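Local coordinates for protein ribonuclease VapC (PDB 5K8J) that is the toxin of a bacterial toxin-antitoxin pair and probably acts as a magnesium-dependent ribonuclease, held here in complex with its VapB antitoxin, at residues 31-42 / 59-70; 69-79 / 96-106. All coordinates share one frame; numbering follows the deposited sequence.

Both contacts belong to the PIN domain and follow one another along the chain. Contact 1 joins the outermost strand 68-69 of this chain's parallel sheet to its neighbour and sets two helices side by side. Contact 2 starts where contact 1 ends, sharing Leu69 and Asp70, and crosses helix 73-86 over helix 93-104. Their centres lie 15 Å apart. They touch directly: Ser34 OG is 2.5 Å from Gln101 OE1, a probable hydrogen bond. The predicted magnesium ligands Asp6 and Asp95 are nearby. The Ser34 side chain is about 8 Å from that of Asp6, and the Gln101 side chain about 9 Å from it. Both contacts also border the second subunit.

Contact 1. Residues 31-42 / 59-70; sequences ILLSIISRVELE and LDVMLKVLPVLD
Leu33 and Val68 pair in the parallel sheet of the PIN domain, where helix 49-65 leads into strand 68-69, the outermost of this chain's sheet. Val68 is also bonded by a VapB chain. Leu33 lies at the centre of the joint. Its N-H bonds Pro67 O at 3.0 Å. Leu69 N to Leu33 O and Ile35 N to Leu69 O make the bridge of Ser34 with Leu69.

On the face that carries Leu33 and Val68, side chains interlock. CG of Leu33 lies anti to its backbone N (chi1 -169°), and its CD2 meets Leu63 CD2 at 3.7 Å. Ile35 crosses Val68 at about a right angle, CD1 against CG1. On the other face, Leu32 CD1 approaches Leu69 CD1. Leu32 CD2 also leans on the Pro67 ring, whose CD is 3.3 Å from Ile31 O.

Helix segments 35-42 and 59-65 run nearly antiparallel, with axes 11.7 Å apart at closest approach, and leucines bridge the gap. Leu59 CD1 and CD2 are each 3.8 Å from Leu41 CB. Leu63 is the other bump. Its CD1 fills a hollow roofed by Arg38 and Glu42. Arg38 NE and NH2 grip the same Glu42 oxygen side-on. Arg38 NH2 has a second partner in Asp77 of the second subunit, and Glu42 OE1 bonds Arg56. Leu63 CD1 lies 3.5 Å from the gripped atom, Glu42 OE2.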
loop_
_atom_site.group_PDB
_atom_site.type_symbol
_atom_site.label_atom_id
_atom_site.label_comp_id
_atom_site.label_asym_id
_atom_site.label_seq_id
_atom_site.Cartn_x
_atom_site.Cartn_y
_atom_site.Cartn_z
ATOM N N ILE B 31 -0.705 -24.399 9.480
ATOM C CA ILE B 31 -1.867 -24.673 8.641
ATOM C C ILE B 31 -2.873 -23.547 8.823
ATOM O O ILE B 31 -3.344 -23.301 9.943
ATOM C CB ILE B 31 -2.457 -26.045 8.988
ATOM C CG1 ILE B 31 -1.401 -27.108 8.631
ATOM C CG2 ILE B 31 -3.750 -26.264 8.227
ATOM C CD1 ILE B 31 -1.789 -28.499 8.972
ATOM N N LEU B 32 -3.195 -22.867 7.732
ATOM C CA LEU B 32 -3.980 -21.639 7.754
ATOM C C LEU B 32 -5.275 -21.859 6.997
ATOM O O LEU B 32 -5.304 -22.568 5.997
ATOM C CB LEU B 32 -3.212 -20.480 7.110
ATOM C CG LEU B 32 -1.751 -20.304 7.517
ATOM C CD1 LEU B 32 -1.141 -19.116 6.771
ATOM C CD2 LEU B 32 -1.605 -20.111 9.020
ATOM N N LEU B 33 -6.341 -21.238 7.475
ATOM C CA LEU B 33 -7.647 -21.285 6.835
ATOM C C LEU B 33 -8.024 -19.879 6.370
ATOM O O LEU B 33 -7.984 -18.932 7.167
ATOM C CB LEU B 33 -8.696 -21.794 7.832
ATOM C CG LEU B 33 -10.055 -22.133 7.236
ATOM C CD1 LEU B 33 -9.959 -23.333 6.308
ATOM C CD2 LEU B 33 -11.017 -22.428 8.373
ATOM N N SER B 34 -8.469 -19.759 5.120
ATOM C CA SER B 34 -8.994 -18.485 4.625
ATOM C C SER B 34 -10.379 -18.200 5.206
ATOM O O SER B 34 -11.214 -19.097 5.310
ATOM C CB SER B 34 -9.099 -18.545 3.116
ATOM O OG SER B 34 -9.875 -17.457 2.667
ATOM N N ILE B 35 -10.632 -16.931 5.550
ATOM C CA ILE B 35 -11.972 -16.508 5.965
ATOM C C ILE B 35 -12.989 -16.789 4.868
ATOM O O ILE B 35 -14.177 -16.983 5.151
ATOM C CB ILE B 35 -11.942 -15.023 6.355
ATOM C CG1 ILE B 35 -13.227 -14.617 7.119
ATOM C CG2 ILE B 35 -11.785 -14.118 5.135
ATOM C CD1 ILE B 35 -13.229 -15.026 8.517
ATOM N N ILE B 36 -12.565 -16.774 3.609
ATOM C CA ILE B 36 -13.471 -17.085 2.514
ATOM C C ILE B 36 -13.893 -18.543 2.593
ATOM O O ILE B 36 -15.074 -18.876 2.448
ATOM C CB ILE B 36 -12.831 -16.753 1.142
ATOM C CG1 ILE B 36 -12.350 -15.292 1.088
ATOM C CG2 ILE B 36 -13.815 -17.048 0.042
ATOM C CD1 ILE B 36 -13.411 -14.240 1.464
ATOM N N SER B 37 -12.947 -19.446 2.884
ATOM C CA SER B 37 -13.320 -20.826 3.156
ATOM C C SER B 37 -14.248 -20.931 4.362
ATOM O O SER B 37 -15.175 -21.757 4.366
ATOM C CB SER B 37 -12.075 -21.687 3.400
ATOM O OG SER B 37 -11.178 -21.656 2.309
ATOM N N ARG B 38 -13.985 -20.155 5.414
ATOM C CA ARG B 38 -14.897 -20.148 6.548
ATOM C C ARG B 38 -16.320 -19.839 6.086
ATOM O O ARG B 38 -17.256 -20.547 6.451
ATOM C CB ARG B 38 -14.453 -19.158 7.633
ATOM C CG ARG B 38 -15.446 -19.088 8.766
ATOM C CD ARG B 38 -15.030 -18.279 9.991
ATOM N NE ARG B 38 -16.242 -18.181 10.804
ATOM C CZ ARG B 38 -16.568 -17.178 11.609
ATOM N NH1 ARG B 38 -15.732 -16.187 11.840
ATOM N NH2 ARG B 38 -17.755 -17.176 12.211
ATOM N N VAL B 39 -16.499 -18.825 5.244
ATOM C CA VAL B 39 -17.841 -18.487 4.768
ATOM C C VAL B 39 -18.476 -19.689 4.083
ATOM O O VAL B 39 -19.657 -20.006 4.295
ATOM C CB VAL B 39 -17.792 -17.273 3.829
ATOM C CG1 VAL B 39 -19.088 -17.120 3.050
ATOM C CG2 VAL B 39 -17.526 -16.022 4.672
ATOM N N GLU B 40 -17.716 -20.347 3.222
ATOM C CA GLU B 40 -18.242 -21.511 2.528
ATOM C C GLU B 40 -18.577 -22.624 3.506
ATOM O O GLU B 40 -19.631 -23.265 3.373
ATOM C CB GLU B 40 -17.247 -21.972 1.464
ATOM C CG GLU B 40 -16.972 -20.952 0.379
ATOM C CD GLU B 40 -16.092 -21.566 -0.704
ATOM O OE1 GLU B 40 -16.662 -22.337 -1.518
ATOM O OE2 GLU B 40 -14.836 -21.366 -0.664
ATOM N N LEU B 41 -17.709 -22.855 4.507
ATOM C CA LEU B 41 -17.922 -23.911 5.512
ATOM C C LEU B 41 -19.144 -23.625 6.370
ATOM O O LEU B 41 -19.898 -24.551 6.727
ATOM C CB LEU B 41 -16.677 -24.040 6.391
ATOM C CG LEU B 41 -15.474 -24.671 5.696
ATOM C CD1 LEU B 41 -14.165 -24.308 6.371
ATOM C CD2 LEU B 41 -15.635 -26.192 5.659
ATOM N N GLU B 42 -19.330 -22.355 6.746
ATOM C CA GLU B 42 -20.474 -21.958 7.565
ATOM C C GLU B 42 -21.770 -22.208 6.816
ATOM O O GLU B 42 -22.736 -22.733 7.379
ATOM C CB GLU B 42 -20.366 -20.474 7.927
ATOM C CG GLU B 42 -19.199 -20.074 8.836
ATOM C CD GLU B 42 -19.363 -20.429 10.295
ATOM O OE1 GLU B 42 -20.268 -21.216 10.630
ATOM O OE2 GLU B 42 -18.559 -19.913 11.122
ATOM N N LEU B 59 -17.043 -28.264 12.661
ATOM C CA LEU B 59 -16.498 -27.004 12.190
ATOM C C LEU B 59 -16.079 -26.137 13.361
ATOM O O LEU B 59 -15.047 -25.455 13.295
ATOM C CB LEU B 59 -17.507 -26.270 11.302
ATOM C CG LEU B 59 -17.060 -24.899 10.758
ATOM C CD1 LEU B 59 -15.765 -25.003 9.957
ATOM C CD2 LEU B 59 -18.155 -24.240 9.891
ATOM N N ASP B 60 -16.842 -26.178 14.456
ATOM C CA ASP B 60 -16.516 -25.342 15.601
ATOM C C ASP B 60 -15.162 -25.729 16.186
ATOM O O ASP B 60 -14.354 -24.850 16.498
ATOM C CB ASP B 60 -17.613 -25.418 16.666
ATOM C CG ASP B 60 -18.866 -24.624 16.283
ATOM O OD1 ASP B 60 -19.894 -24.861 16.971
ATOM O OD2 ASP B 60 -18.818 -23.825 15.338
ATOM N N VAL B 61 -14.863 -27.024 16.271
ATOM C CA VAL B 61 -13.539 -27.428 16.760
ATOM C C VAL B 61 -12.450 -26.968 15.795
ATOM O O VAL B 61 -11.408 -26.462 16.221
ATOM C CB VAL B 61 -13.471 -28.949 17.043
ATOM C CG1 VAL B 61 -14.506 -29.354 18.088
ATOM C CG2 VAL B 61 -13.675 -29.764 15.827
HETATM N N MSE B 62 -12.676 -27.085 14.487
HETATM C CA MSE B 62 -11.701 -26.590 13.508
HETATM C C MSE B 62 -11.440 -25.110 13.642
HETATM O O MSE B 62 -10.299 -24.645 13.554
HETATM C CB MSE B 62 -12.159 -26.876 12.082
HETATM C CG MSE B 62 -12.322 -28.346 11.794
HETATM SE SE MSE B 62 -13.085 -28.612 10.052
HETATM C CE MSE B 62 -11.629 -27.758 9.150
ATOM N N LEU B 63 -12.510 -24.328 13.764
ATOM C CA LEU B 63 -12.333 -22.887 13.837
ATOM C C LEU B 63 -11.717 -22.454 15.154
ATOM O O LEU B 63 -11.097 -21.393 15.218
ATOM C CB LEU B 63 -13.675 -22.182 13.650
ATOM C CG LEU B 63 -14.306 -22.330 12.266
ATOM C CD1 LEU B 63 -15.638 -21.589 12.213
ATOM C CD2 LEU B 63 -13.426 -21.806 11.175
ATOM N N LYS B 64 -11.855 -23.245 16.201
ATOM C CA LYS B 64 -11.192 -22.911 17.453
ATOM C C LYS B 64 -9.678 -23.048 17.304
ATOM O O LYS B 64 -8.919 -22.164 17.719
ATOM C CB LYS B 64 -11.713 -23.797 18.579
ATOM C CG LYS B 64 -11.083 -23.512 19.929
ATOM C CD LYS B 64 -11.708 -24.390 21.014
ATOM C CE LYS B 64 -10.752 -24.650 22.183
ATOM N NZ LYS B 64 -11.268 -25.699 23.126
ATOM N N VAL B 65 -9.227 -24.112 16.652
ATOM C CA VAL B 65 -7.795 -24.425 16.596
ATOM C C VAL B 65 -7.091 -23.701 15.457
ATOM O O VAL B 65 -5.966 -23.216 15.629
ATOM C CB VAL B 65 -7.598 -25.939 16.461
ATOM C CG1 VAL B 65 -6.123 -26.268 16.336
ATOM C CG2 VAL B 65 -8.196 -26.644 17.673
ATOM N N LEU B 66 -7.688 -23.693 14.291
ATOM C CA LEU B 66 -6.992 -23.217 13.106
ATOM C C LEU B 66 -6.993 -21.700 13.070
ATOM O O LEU B 66 -8.019 -21.059 13.344
ATOM C CB LEU B 66 -7.640 -23.728 11.827
ATOM C CG LEU B 66 -7.588 -25.244 11.637
ATOM C CD1 LEU B 66 -8.269 -25.604 10.346
ATOM C CD2 LEU B 66 -6.156 -25.802 11.638
ATOM N N PRO B 67 -5.864 -21.094 12.735
ATOM C CA PRO B 67 -5.854 -19.649 12.563
ATOM C C PRO B 67 -6.450 -19.253 11.219
ATOM O O PRO B 67 -6.245 -19.929 10.209
ATOM C CB PRO B 67 -4.363 -19.311 12.638
ATOM C CG PRO B 67 -3.721 -20.496 12.067
ATOM C CD PRO B 67 -4.525 -21.676 12.551
ATOM N N VAL B 68 -7.235 -18.176 11.220
ATOM C CA VAL B 68 -7.980 -17.724 10.043
ATOM C C VAL B 68 -7.332 -16.465 9.456
ATOM O O VAL B 68 -7.008 -15.503 10.179
ATOM C CB VAL B 68 -9.453 -17.509 10.404
ATOM C CG1 VAL B 68 -10.195 -16.859 9.272
ATOM C CG2 VAL B 68 -10.079 -18.865 10.732
ATOM N N LEU B 69 -7.166 -16.471 8.135
ATOM C CA LEU B 69 -6.636 -15.347 7.369
ATOM C C LEU B 69 -7.783 -14.494 6.874
ATOM O O LEU B 69 -8.579 -14.944 6.042
ATOM C CB LEU B 69 -5.880 -15.807 6.123
ATOM C CG LEU B 69 -4.531 -16.430 6.280
ATOM C CD1 LEU B 69 -4.118 -17.059 4.927
ATOM C CD2 LEU B 69 -3.551 -15.354 6.718
ATOM N N ASP B 70 -7.844 -13.252 7.325
ATOM C CA ASP B 70 -8.852 -12.336 6.816
ATOM C C ASP B 70 -8.502 -11.874 5.410
ATOM O O ASP B 70 -7.353 -11.966 4.977
ATOM C CB ASP B 70 -8.996 -11.135 7.751
ATOM C CG ASP B 70 -9.651 -11.502 9.077
ATOM O OD1 ASP B 70 -10.204 -12.621 9.174
ATOM O OD2 ASP B 70 -9.614 -10.682 10.007
#

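Contact 2. Residues 69-79 / 96-106; sequences LDFDGAAADEY and RMIAAQALAHR
Gln101 reaches from helix 93-104 to the end of strand 68-69 and the loop after it. Its chain is extended beyond CG, which brings NE2 to two successive backbone carbonyls. NE2 lies 3.0 Å from Leu69 O and 3.1 Å from Asp70 O. Both hydrogen bonds are weak, because neither is straight. OE1 hydrogen-bonds Ser34. The amide is thus held at both ends, while CG packs on Ala75 CB.

Leu69 flanks the amide, with CB by Gln101 NE2. Its CD2 sits over the His105 ring, 3.6 Å from the centroid, a CH-pi contact.

Phe71 packs beside the same amide. With chi1 at -165° its ring turns away from its own N and slots between Ala75 and Met97, a selenomethionine. Ala75 CB covers one face near the rim. Met97 CE covers the opposite face, 3.6 Å from the Phe71 centroid and almost on the normal. This is a CH-pi contact within a Met-aromatic pair. Met97 O and Gln101 OE1 line the ring edge.

Glu78 carries the helix crossing. Segments 73-79 and 96-104 cross at 112°, axes 8.0 Å apart at closest approach. Small side chains allow this: Ala100 CB sits 3.4 Å from Ala75 O. Glu78 lays CB and CG over Ala100, then bends at chi2 (-77°) so that its carboxylate lies against Leu103 CB. A water links Glu78 OE1 to Arg106 NH1, and Arg81 forms a salt bridge with OE1. Lys64 of the third subunit also pairs with the carboxylate. Arg106 itself closes helix 93-104 as the C-prime residue of a Schellman motif.

Apolar packing does most of the joining. Gln101 NE2 adds two weak bonds, to Leu69 O, which Ile35 N already uses, and to Asp70 O. Lys64 of the third subunit and Arg81, with Arg106 farther off, would probably favour a charged Glu78.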
loop_
_atom_site.group_PDB
_atom_site.type_symbol
_atom_site.label_atom_id
_atom_site.label_comp_id
_atom_site.label_asym_id
_atom_site.label_seq_id
_atom_site.Cartn_x
_atom_site.Cartn_y
_atom_site.Cartn_z
ATOM N N LEU B 69 -7.166 -16.471 8.135
ATOM C CA LEU B 69 -6.636 -15.347 7.369
ATOM C C LEU B 69 -7.783 -14.494 6.874
ATOM O O LEU B 69 -8.579 -14.944 6.042
ATOM C CB LEU B 69 -5.880 -15.807 6.123
ATOM C CG LEU B 69 -4.531 -16.430 6.280
ATOM C CD1 LEU B 69 -4.118 -17.059 4.927
ATOM C CD2 LEU B 69 -3.551 -15.354 6.718
ATOM N N ASP B 70 -7.844 -13.252 7.325
ATOM C CA ASP B 70 -8.852 -12.336 6.816
ATOM C C ASP B 70 -8.502 -11.874 5.410
ATOM O O ASP B 70 -7.353 -11.966 4.977
ATOM C CB ASP B 70 -8.996 -11.135 7.751
ATOM C CG ASP B 70 -9.651 -11.502 9.077
ATOM O OD1 ASP B 70 -10.204 -12.621 9.174
ATOM O OD2 ASP B 70 -9.614 -10.682 10.007
ATOM N N PHE B 71 -9.530 -11.419 4.665
ATOM C CA PHE B 71 -9.320 -10.965 3.293
ATOM C C PHE B 71 -9.219 -9.450 3.319
ATOM O O PHE B 71 -10.204 -8.761 3.580
ATOM C CB PHE B 71 -10.411 -11.453 2.335
ATOM C CG PHE B 71 -10.007 -11.299 0.903
ATOM C CD1 PHE B 71 -10.170 -10.084 0.256
ATOM C CD2 PHE B 71 -9.356 -12.327 0.229
ATOM C CE1 PHE B 71 -9.737 -9.917 -1.041
ATOM C CE2 PHE B 71 -8.914 -12.163 -1.055
ATOM C CZ PHE B 71 -9.107 -10.947 -1.703
ATOM N N ASP B 72 -8.017 -8.938 3.052
ATOM C CA ASP B 72 -7.663 -7.545 3.295
ATOM C C ASP B 72 -7.053 -6.927 2.044
ATOM O O ASP B 72 -6.962 -7.552 0.996
ATOM C CB ASP B 72 -6.721 -7.425 4.496
ATOM C CG ASP B 72 -5.485 -8.309 4.384
ATOM O OD1 ASP B 72 -5.215 -8.862 3.300
ATOM O OD2 ASP B 72 -4.774 -8.437 5.423
ATOM N N GLY B 73 -6.640 -5.663 2.161
ATOM C CA GLY B 73 -6.117 -4.962 1.001
ATOM C C GLY B 73 -4.937 -5.662 0.367
ATOM O O GLY B 73 -4.800 -5.688 -0.859
ATOM N N ALA B 74 -4.055 -6.232 1.188
ATOM C CA ALA B 74 -2.903 -6.932 0.641
ATOM C C ALA B 74 -3.328 -8.103 -0.228
ATOM O O ALA B 74 -2.733 -8.355 -1.285
ATOM C CB ALA B 74 -1.982 -7.394 1.772
ATOM N N ALA B 75 -4.345 -8.854 0.202
ATOM C CA ALA B 75 -4.860 -9.941 -0.622
ATOM C C ALA B 75 -5.535 -9.428 -1.880
ATOM O O ALA B 75 -5.386 -10.013 -2.953
ATOM C CB ALA B 75 -5.848 -10.786 0.199
ATOM N N ALA B 76 -6.270 -8.314 -1.776
ATOM C CA ALA B 76 -6.900 -7.761 -2.978
ATOM C C ALA B 76 -5.872 -7.215 -3.958
ATOM O O ALA B 76 -6.081 -7.311 -5.175
ATOM C CB ALA B 76 -7.930 -6.690 -2.608
ATOM N N ASP B 77 -4.765 -6.653 -3.465
ATOM C CA ASP B 77 -3.672 -6.271 -4.357
ATOM C C ASP B 77 -3.118 -7.484 -5.097
ATOM O O ASP B 77 -2.805 -7.407 -6.295
ATOM C CB ASP B 77 -2.547 -5.597 -3.573
ATOM C CG ASP B 77 -2.927 -4.243 -2.989
ATOM O OD1 ASP B 77 -3.936 -3.625 -3.404
ATOM O OD2 ASP B 77 -2.183 -3.780 -2.098
ATOM N N GLU B 78 -2.963 -8.621 -4.404
ATOM C CA GLU B 78 -2.503 -9.816 -5.106
ATOM C C GLU B 78 -3.531 -10.262 -6.149
ATOM O O GLU B 78 -3.171 -10.664 -7.259
ATOM C CB GLU B 78 -2.219 -10.968 -4.124
ATOM C CG GLU B 78 -0.994 -10.794 -3.274
ATOM C CD GLU B 78 0.299 -11.081 -4.017
ATOM O OE1 GLU B 78 1.356 -10.810 -3.434
ATOM O OE2 GLU B 78 0.267 -11.624 -5.134
ATOM N N TYR B 79 -4.826 -10.192 -5.810
ATOM C CA TYR B 79 -5.861 -10.547 -6.764
ATOM C C TYR B 79 -5.759 -9.684 -8.006
ATOM O O TYR B 79 -5.867 -10.181 -9.125
ATOM C CB TYR B 79 -7.265 -10.430 -6.129
ATOM C CG TYR B 79 -8.377 -10.837 -7.061
ATOM C CD1 TYR B 79 -8.837 -12.155 -7.096
ATOM C CD2 TYR B 79 -8.950 -9.924 -7.946
ATOM C CE1 TYR B 79 -9.816 -12.550 -7.978
ATOM C CE2 TYR B 79 -9.940 -10.320 -8.833
ATOM C CZ TYR B 79 -10.369 -11.643 -8.836
ATOM O OH TYR B 79 -11.332 -12.089 -9.703
ATOM N N ARG B 96 -9.135 -17.689 -6.869
ATOM C CA ARG B 96 -8.070 -16.703 -6.949
ATOM C C ARG B 96 -7.980 -15.815 -5.700
ATOM O O ARG B 96 -6.891 -15.360 -5.325
ATOM C CB ARG B 96 -8.282 -15.893 -8.231
ATOM C CG ARG B 96 -7.978 -16.686 -9.480
ATOM C CD ARG B 96 -8.516 -15.987 -10.701
ATOM N NE ARG B 96 -8.057 -16.650 -11.913
ATOM C CZ ARG B 96 -8.167 -16.113 -13.126
ATOM N NH1 ARG B 96 -8.720 -14.931 -13.247
ATOM N NH2 ARG B 96 -7.701 -16.735 -14.209
HETATM N N MSE B 97 -9.099 -15.569 -5.007
HETATM C CA MSE B 97 -9.070 -14.854 -3.740
HETATM C C MSE B 97 -8.267 -15.638 -2.703
HETATM O O MSE B 97 -7.438 -15.062 -2.006
HETATM C CB MSE B 97 -10.496 -14.601 -3.228
HETATM C CG MSE B 97 -11.248 -13.535 -4.017
HETATM SE SE MSE B 97 -13.071 -13.332 -3.304
HETATM C CE MSE B 97 -12.660 -12.402 -1.742
ATOM N N ILE B 98 -8.541 -16.939 -2.600
ATOM C CA ILE B 98 -7.820 -17.721 -1.602
ATOM C C ILE B 98 -6.343 -17.845 -1.986
ATOM O O ILE B 98 -5.440 -17.704 -1.141
ATOM C CB ILE B 98 -8.499 -19.085 -1.405
ATOM C CG1 ILE B 98 -9.962 -18.872 -0.979
ATOM C CG2 ILE B 98 -7.713 -19.882 -0.341
ATOM C CD1 ILE B 98 -10.763 -20.130 -0.866
ATOM N N ALA B 99 -6.066 -18.095 -3.262
ATOM C CA ALA B 99 -4.680 -18.119 -3.710
ATOM C C ALA B 99 -3.974 -16.795 -3.447
ATOM O O ALA B 99 -2.790 -16.771 -3.087
ATOM C CB ALA B 99 -4.620 -18.459 -5.201
ATOM N N ALA B 100 -4.684 -15.673 -3.619
ATOM C CA ALA B 100 -4.116 -14.353 -3.341
ATOM C C ALA B 100 -3.691 -14.219 -1.882
ATOM O O ALA B 100 -2.686 -13.582 -1.564
ATOM C CB ALA B 100 -5.144 -13.270 -3.707
ATOM N N GLN B 101 -4.452 -14.815 -0.972
ATOM C CA GLN B 101 -4.075 -14.758 0.427
ATOM C C GLN B 101 -2.829 -15.591 0.686
ATOM O O GLN B 101 -1.969 -15.200 1.472
ATOM C CB GLN B 101 -5.216 -15.285 1.272
ATOM C CG GLN B 101 -6.440 -14.400 1.198
ATOM C CD GLN B 101 -7.573 -14.983 1.993
ATOM O OE1 GLN B 101 -8.258 -15.862 1.514
ATOM N NE2 GLN B 101 -7.783 -14.491 3.216
ATOM N N ALA B 102 -2.756 -16.756 0.059
ATOM C CA ALA B 102 -1.555 -17.571 0.163
ATOM C C ALA B 102 -0.336 -16.820 -0.354
ATOM O O ALA B 102 0.735 -16.840 0.266
ATOM C CB ALA B 102 -1.773 -18.867 -0.619
ATOM N N LEU B 103 -0.466 -16.164 -1.503
ATOM C CA LEU B 103 0.633 -15.359 -2.025
ATOM C C LEU B 103 1.047 -14.270 -1.058
ATOM O O LEU B 103 2.238 -14.074 -0.805
ATOM C CB LEU B 103 0.245 -14.739 -3.364
ATOM C CG LEU B 103 0.168 -15.738 -4.526
ATOM C CD1 LEU B 103 -0.718 -15.236 -5.654
ATOM C CD2 LEU B 103 1.539 -15.983 -5.059
ATOM N N ALA B 104 0.086 -13.522 -0.533
ATOM C CA ALA B 104 0.424 -12.427 0.379
ATOM C C ALA B 104 1.141 -12.919 1.624
ATOM O O ALA B 104 1.979 -12.209 2.185
ATOM C CB ALA B 104 -0.853 -11.707 0.769
ATOM N N HIS B 105 0.807 -14.124 2.090
ATOM C CA HIS B 105 1.419 -14.688 3.279
ATOM C C HIS B 105 2.495 -15.719 2.972
ATOM O O HIS B 105 2.939 -16.428 3.891
ATOM C CB HIS B 105 0.331 -15.265 4.185
ATOM C CG HIS B 105 -0.446 -14.175 4.857
ATOM N ND1 HIS B 105 -0.096 -13.655 6.085
ATOM C CD2 HIS B 105 -1.481 -13.434 4.415
ATOM C CE1 HIS B 105 -0.902 -12.653 6.382
ATOM N NE2 HIS B 105 -1.739 -12.482 5.377
ATOM N N ARG B 106 2.976 -15.768 1.727
ATOM C CA ARG B 106 4.127 -16.593 1.360
ATOM C C ARG B 106 3.905 -18.035 1.800
ATOM O O ARG B 106 4.806 -18.692 2.348
ATOM C CB ARG B 106 5.422 -16.028 1.955
ATOM C CG ARG B 106 5.736 -14.589 1.543
ATOM C CD ARG B 106 5.740 -14.398 0.044
ATOM N NE ARG B 106 6.390 -13.145 -0.384
ATOM C CZ ARG B 106 5.768 -11.989 -0.620
ATOM N NH1 ARG B 106 4.451 -11.870 -0.456
ATOM N NH2 ARG B 106 6.474 -10.929 -1.022
HETATM O O HOH W 1 -3.323 -10.839 2.941
HETATM O O HOH W 2 2.315 -9.570 -1.279
HETATM O O HOH W 3 -11.019 -13.838 -11.900
#